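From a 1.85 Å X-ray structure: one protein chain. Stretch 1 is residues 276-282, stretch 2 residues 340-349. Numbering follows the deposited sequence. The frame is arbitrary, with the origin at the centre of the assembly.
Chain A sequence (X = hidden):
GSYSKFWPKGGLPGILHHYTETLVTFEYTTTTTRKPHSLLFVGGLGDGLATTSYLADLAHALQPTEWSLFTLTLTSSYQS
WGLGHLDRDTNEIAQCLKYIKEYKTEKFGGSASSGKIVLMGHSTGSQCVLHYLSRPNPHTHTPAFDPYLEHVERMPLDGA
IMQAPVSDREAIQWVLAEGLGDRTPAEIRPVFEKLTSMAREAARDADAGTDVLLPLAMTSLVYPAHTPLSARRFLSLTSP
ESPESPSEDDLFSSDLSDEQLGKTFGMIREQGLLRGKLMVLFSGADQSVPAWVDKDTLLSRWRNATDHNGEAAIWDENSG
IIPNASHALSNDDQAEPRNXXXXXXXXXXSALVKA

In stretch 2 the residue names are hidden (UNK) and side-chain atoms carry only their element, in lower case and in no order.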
# COMPACT_ATOMS: atom_id res chain seq x y z
N GLY A 276 -20.14 7.72 -21.89
CA GLY A 276 -20.96 6.63 -21.37
C GLY A 276 -21.81 7.12 -20.22
O GLY A 276 -22.08 8.32 -20.10
N LYS A 277 -22.22 6.19 -19.35
CA LYS A 277 -23.16 6.49 -18.27
C LYS A 277 -22.48 6.53 -16.90
O LYS A 277 -21.50 5.83 -16.66
CB LYS A 277 -24.29 5.45 -18.24
CG LYS A 277 -24.94 5.16 -19.59
CD LYS A 277 -25.79 6.32 -20.09
CE LYS A 277 -27.24 6.18 -19.66
NZ LYS A 277 -27.95 7.49 -19.66
N LEU A 278 -23.01 7.38 -16.01
CA LEU A 278 -22.62 7.39 -14.60
C LEU A 278 -23.69 6.66 -13.79
O LEU A 278 -24.82 7.13 -13.70
CB LEU A 278 -22.48 8.83 -14.08
CG LEU A 278 -22.21 8.99 -12.57
CD1 LEU A 278 -20.88 8.36 -12.17
CD2 LEU A 278 -22.24 10.46 -12.18
N MET A 279 -23.32 5.51 -13.21
CA MET A 279 -24.22 4.77 -12.32
C MET A 279 -23.79 4.92 -10.86
O MET A 279 -22.67 4.57 -10.50
CB MET A 279 -24.27 3.28 -12.69
CG MET A 279 -25.36 2.52 -11.95
SD MET A 279 -25.68 0.87 -12.59
CE MET A 279 -24.16 0.04 -12.15
N VAL A 280 -24.70 5.45 -10.04
CA VAL A 280 -24.50 5.54 -8.60
C VAL A 280 -25.31 4.45 -7.90
O VAL A 280 -26.51 4.31 -8.15
CB VAL A 280 -24.91 6.93 -8.06
CG1 VAL A 280 -24.74 7.02 -6.55
CG2 VAL A 280 -24.09 8.02 -8.74
N LEU A 281 -24.65 3.67 -7.05
CA LEU A 281 -25.29 2.60 -6.28
C LEU A 281 -25.23 2.92 -4.79
O LEU A 281 -24.23 2.65 -4.13
CB LEU A 281 -24.60 1.26 -6.56
CG LEU A 281 -24.60 0.75 -8.00
CD1 LEU A 281 -23.79 -0.53 -8.10
CD2 LEU A 281 -26.02 0.51 -8.52
N PHE A 282 -26.31 3.51 -4.28
CA PHE A 282 -26.44 3.75 -2.84
C PHE A 282 -26.77 2.46 -2.10
O PHE A 282 -27.35 1.54 -2.67
CB PHE A 282 -27.55 4.77 -2.52
CG PHE A 282 -27.11 6.22 -2.52
CD1 PHE A 282 -25.77 6.61 -2.45
CD2 PHE A 282 -28.09 7.22 -2.54
CE1 PHE A 282 -25.42 7.96 -2.44
CE2 PHE A 282 -27.74 8.56 -2.52
CZ PHE A 282 -26.41 8.93 -2.48
N UNK A 340 -27.07 -8.96 -5.43
CA UNK A 340 -27.83 -7.97 -6.19
C UNK A 340 -26.91 -6.89 -6.76
O UNK A 340 -27.00 -6.58 -7.95
c UNK A 340 -30.86 -6.99 -6.86
c UNK A 340 -30.57 -4.24 -6.75
c UNK A 340 -29.84 -6.44 -6.08
c UNK A 340 -31.72 -6.18 -7.57
c UNK A 340 -28.90 -7.32 -5.31
c UNK A 340 -29.71 -5.06 -6.04
c UNK A 340 -31.58 -4.80 -7.52
N UNK A 341 -26.04 -6.34 -5.91
CA UNK A 341 -25.06 -5.33 -6.33
C UNK A 341 -24.20 -5.82 -7.49
O UNK A 341 -24.02 -5.11 -8.48
c UNK A 341 -21.85 -4.19 -5.96
c UNK A 341 -24.16 -4.93 -5.16
c UNK A 341 -23.19 -3.76 -5.39
c UNK A 341 -22.98 -2.98 -4.10
N UNK A 342 -23.68 -7.04 -7.35
CA UNK A 342 -22.84 -7.65 -8.39
C UNK A 342 -23.62 -7.81 -9.69
O UNK A 342 -23.09 -7.54 -10.77
c UNK A 342 -22.24 -9.01 -7.93
c UNK A 342 -21.25 -8.80 -6.79
c UNK A 342 -21.55 -9.73 -9.07
N UNK A 343 -24.87 -8.25 -9.59
CA UNK A 343 -25.75 -8.39 -10.76
C UNK A 343 -26.02 -7.05 -11.46
O UNK A 343 -26.12 -7.01 -12.69
c UNK A 343 -26.93 -10.59 -10.30
n UNK A 343 -27.49 -11.17 -9.24
c UNK A 343 -27.07 -9.08 -10.40
o UNK A 343 -26.34 -11.24 -11.17
N UNK A 344 -26.15 -5.97 -10.69
CA UNK A 344 -26.31 -4.62 -11.27
C UNK A 344 -25.06 -4.18 -12.03
O UNK A 344 -25.18 -3.52 -13.06
c UNK A 344 -29.18 -4.02 -10.35
c UNK A 344 -27.98 -3.74 -9.46
c UNK A 344 -26.65 -3.57 -10.20
c UNK A 344 -29.51 -5.50 -10.43
n UNK A 344 -30.70 -5.77 -11.28
N UNK A 345 -23.88 -4.53 -11.51
CA UNK A 345 -22.61 -4.21 -12.19
C UNK A 345 -22.50 -4.98 -13.51
O UNK A 345 -22.17 -4.39 -14.54
c UNK A 345 -20.08 -4.38 -12.07
c UNK A 345 -21.37 -3.53 -10.11
c UNK A 345 -21.39 -4.49 -11.29
N UNK A 346 -22.78 -6.28 -13.48
CA UNK A 346 -22.77 -7.11 -14.71
C UNK A 346 -23.78 -6.63 -15.76
O UNK A 346 -23.48 -6.66 -16.95
c UNK A 346 -20.98 -8.98 -12.89
c UNK A 346 -22.99 -8.60 -14.39
c UNK A 346 -22.05 -10.90 -14.07
c UNK A 346 -21.72 -9.42 -14.15
N UNK A 347 -24.96 -6.20 -15.31
CA UNK A 347 -25.98 -5.63 -16.19
C UNK A 347 -25.55 -4.32 -16.82
O UNK A 347 -25.82 -4.08 -18.00
N UNK A 348 -24.90 -3.46 -16.03
CA UNK A 348 -24.30 -2.22 -16.53
C UNK A 348 -23.22 -2.50 -17.58
O UNK A 348 -23.21 -1.88 -18.65
o UNK A 348 -20.96 3.31 -16.84
c UNK A 348 -23.70 -1.43 -15.36
c UNK A 348 -23.63 1.06 -15.80
c UNK A 348 -22.97 2.22 -16.17
c UNK A 348 -21.62 2.17 -16.48
c UNK A 348 -22.97 -0.16 -15.75
c UNK A 348 -21.61 -0.19 -16.07
c UNK A 348 -20.94 0.97 -16.44
N UNK A 349 -22.33 -3.44 -17.27
CA UNK A 349 -21.25 -3.83 -18.19
C UNK A 349 -21.75 -4.54 -19.46
O UNK A 349 -21.16 -4.36 -20.53
c UNK A 349 -18.52 -2.94 -16.81
c UNK A 349 -20.22 -4.71 -17.46
c UNK A 349 -19.41 -4.08 -16.32
c UNK A 349 -18.56 -5.15 -15.64
O HOH W 1 -21.45 3.45 -19.88

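Position 340 opens the helical stretch with seven side-chain carbons, one followed by a six-membered ring without a heteroatom: Phe340. Its ring stays out of reach of the strand. Position 341 carries four carbons forked at the second, and its branch carbon lies 4.3 Å from CD1 of Leu281. This is Leu341, which leaves the backbone sideways, but its end comes nearer; a flexible branched chain can make such an approach where the CA-to-CB bond alone does not.

Position 342 has a single carbon carrying two more, hence Val342, buried but directed away from the strand. At position 343 two carbons end in one oxygen and one nitrogen, the amide of Asn343, a polar group suited to its exposed place. Position 344 has four carbons in a row ending in nitrogen, its CB 4.5 Å from CD2 of Leu281: Lys344. It starts toward the strand and then leads its end away, so the aliphatic base lies beside leucine while the charge is kept out of the apolar contact.

Position 345 again shows one carbon bearing two, and one of these two terminal carbons lies 4.3 Å from CD1 of Leu281. This is Val345. It points sideways; a short, branched side chain suits this buried spot. Position 346 has four carbons forked at the second, giving Leu346, which does not reach the strand. Position 347 has no side-chain atoms and is Gly347; a CB would have room here as far as the strand is concerned.

Position 348 has one carbon, then a six-carbon ring bearing an oxygen, and that oxygen is 2.6 Å from O of Lys277. This is Tyr348, which points toward the strand. Its OH donates a hydrogen bond to that carbonyl, which lies at the ring edge, near its plane. A water donates to the same OH at 3.1 Å and accepts from N of Lys277 at 2.9 Å, forming a second, bridged link. Nearer the helix, CE of Met279 packs 3.6 Å from CB of Tyr348, and SD lies 4.9 Å from the ring centroid in an oblique approach. Position 349, four carbons forked at the second, is Leu349, buried but beyond the strand's reach.

Helix and strand run nearly antiparallel, at 175°, with axes 10.8 Å apart at closest approach. Alternation along the strand turns Met279 and Leu281 toward the helix, where their side chains help fill the gap. Leu281 meets the earlier helical turn, Met279 packs against Tyr348, and the tyrosine hydroxyl ties this apolar contact to the backbone carbonyl of Lys277.

Stretch 2, residues 340-349: FLVNKVLGYL
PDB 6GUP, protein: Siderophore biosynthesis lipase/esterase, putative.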